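Local atomic coordinates of protein LST4 (Kluyveromyces lactis, PDB entry 4ZY8), a protein that is probably involved in extracellular amino acid uptake and required for protein traffic from the Golgi to the plasma membrane, and is represented here by its longin domain. Residues H116-S119 with F120-C124. Residues are numbered along the deposited sequence; the frame is centred on the assembly and turned at random.
Sequences HISS and FLDQC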
loop_
_atom_site.group_PDB
_atom_site.type_symbol
_atom_site.label_atom_id
_atom_site.label_comp_id
_atom_site.label_asym_id
_atom_site.label_seq_id
_atom_site.Cartn_x
_atom_site.Cartn_y
_atom_site.Cartn_z
ATOM N N HIS A 116 13.339 -7.674 2.350
ATOM C CA HIS A 116 12.635 -8.407 1.294
ATOM C C HIS A 116 11.345 -7.696 0.891
ATOM O O HIS A 116 11.099 -7.483 -0.281
ATOM C CB HIS A 116 12.315 -9.835 1.730
ATOM C CG HIS A 116 13.531 -10.706 1.893
ATOM N ND1 HIS A 116 14.091 -10.964 3.134
ATOM C CD2 HIS A 116 14.260 -11.389 0.998
ATOM C CE1 HIS A 116 15.133 -11.766 2.969
ATOM N NE2 HIS A 116 15.256 -12.048 1.689
ATOM N N ILE A 117 10.555 -7.313 1.881
ATOM C CA ILE A 117 9.260 -6.689 1.638
ATOM C C ILE A 117 9.446 -5.372 0.878
ATOM O O ILE A 117 8.804 -5.148 -0.136
ATOM C CB ILE A 117 8.504 -6.405 2.952
ATOM C CG1 ILE A 117 8.432 -7.664 3.844
ATOM C CG2 ILE A 117 7.131 -5.774 2.674
ATOM C CD1 ILE A 117 7.956 -8.880 3.146
ATOM N N SER A 118 10.385 -4.548 1.339
ATOM C CA SER A 118 10.677 -3.253 0.715
ATOM C C SER A 118 11.066 -3.391 -0.744
ATOM O O SER A 118 10.639 -2.616 -1.606
ATOM C CB SER A 118 11.805 -2.546 1.469
ATOM O OG SER A 118 12.138 -1.355 0.803
ATOM N N SER A 119 11.861 -4.404 -1.038
ATOM C CA SER A 119 12.211 -4.669 -2.429
ATOM C C SER A 119 10.975 -5.117 -3.277
ATOM O O SER A 119 10.840 -4.742 -4.442
ATOM C CB SER A 119 13.338 -5.702 -2.485
ATOM O OG SER A 119 13.639 -6.041 -3.821
ATOM N N PHE A 120 10.083 -5.920 -2.710
ATOM C CA PHE A 120 8.861 -6.301 -3.433
ATOM C C PHE A 120 7.920 -5.088 -3.619
ATOM O O PHE A 120 7.237 -4.974 -4.624
ATOM C CB PHE A 120 8.122 -7.416 -2.698
ATOM C CG PHE A 120 8.839 -8.746 -2.718
ATOM C CD1 PHE A 120 9.463 -9.197 -3.860
ATOM C CD2 PHE A 120 8.870 -9.548 -1.587
ATOM C CE1 PHE A 120 10.107 -10.432 -3.878
ATOM C CE2 PHE A 120 9.532 -10.793 -1.603
ATOM C CZ PHE A 120 10.137 -11.223 -2.742
ATOM N N LEU A 121 7.891 -4.201 -2.630
ATOM C CA LEU A 121 7.103 -2.980 -2.736
ATOM C C LEU A 121 7.661 -2.100 -3.843
ATOM O O LEU A 121 6.878 -1.485 -4.581
ATOM C CB LEU A 121 7.080 -2.232 -1.393
ATOM C CG LEU A 121 6.175 -2.901 -0.355
ATOM C CD1 LEU A 121 6.299 -2.277 1.016
ATOM C CD2 LEU A 121 4.691 -2.887 -0.811
ATOM N N ASP A 122 8.977 -2.072 -4.011
ATOM C CA ASP A 122 9.599 -1.352 -5.109
ATOM C C ASP A 122 9.064 -1.832 -6.441
ATOM O O ASP A 122 8.753 -1.033 -7.261
ATOM C CB ASP A 122 11.115 -1.490 -5.174
ATOM C CG ASP A 122 11.839 -0.907 -3.991
ATOM O OD1 ASP A 122 11.396 0.075 -3.385
ATOM O OD2 ASP A 122 12.902 -1.444 -3.675
ATOM N N GLN A 123 8.984 -3.141 -6.639
ATOM C CA GLN A 123 8.453 -3.682 -7.895
ATOM C C GLN A 123 6.990 -3.225 -8.061
ATOM O O GLN A 123 6.595 -2.789 -9.138
ATOM C CB GLN A 123 8.509 -5.219 -7.921
ATOM C CG GLN A 123 9.848 -5.852 -7.532
ATOM C CD GLN A 123 9.821 -7.383 -7.682
ATOM O OE1 GLN A 123 8.756 -8.009 -7.628
ATOM N NE2 GLN A 123 10.987 -7.984 -7.772
ATOM N N CYS A 124 6.208 -3.293 -6.981
ATOM C CA CYS A 124 4.795 -2.836 -7.034
ATOM C C CYS A 124 4.685 -1.367 -7.438
ATOM O O CYS A 124 3.840 -0.995 -8.273
ATOM C CB CYS A 124 4.111 -3.050 -5.689
ATOM S SG CYS A 124 3.935 -4.817 -5.244
HETATM O O HOH W 1 13.977 -1.496 -1.220
#
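Ile117 and Leu121 lie side by side on one face of the alpha-helix 114-134, a plain case of i to i+4 pairing in the longin domain of this DENN-family protein. The touch is made by single methyl groups, CG2 of Ile117 resting 4.0 Å from CD1 of Leu121. With CG1 of Ile117 beside the backbone N (chi1 -51°), CG2 is left anti to that N and carried toward Leu121. The same residues are joined in the backbone, where Leu121 N donates to Ile117 O at 2.8 Å.

The preceding rung runs from Phe120 N to His116 O at 3.1 Å. The same oxygen also meets the aromatic side chain, obliquely: Phe120 CD2 is 3.3 Å from His116 O, since CG is turned back beside the backbone N (chi1 -69°). On the polar flank, Asp122 N donates to Ser118 O at 3.0 Å. OD1 and OD2 of Asp122 each lie 3.3 Å from Ser118 O, acceptor against acceptor, a repulsion that the guanidinium of Arg84 on strand 79-87 probably offsets: it forms a salt bridge with Asp122 OD1 and makes a weak hydrogen bond to Ser118 O as well.

Further out, the helix lies against the antiparallel sheet, Ile117 on Phe82, and beside helix 150-166, where Phe120 meets Ile163 and Leu166 and Leu121 meets Phe159. Ile117 and Leu121, both buried, face the domain interior. On the polar flank the other carboxylate oxygen of Asp122 is held through solvent: a single water bridges the two side chains, sitting 2.7 Å from Ser118 OG and donating to Asp122 OD2 at 2.7 Å.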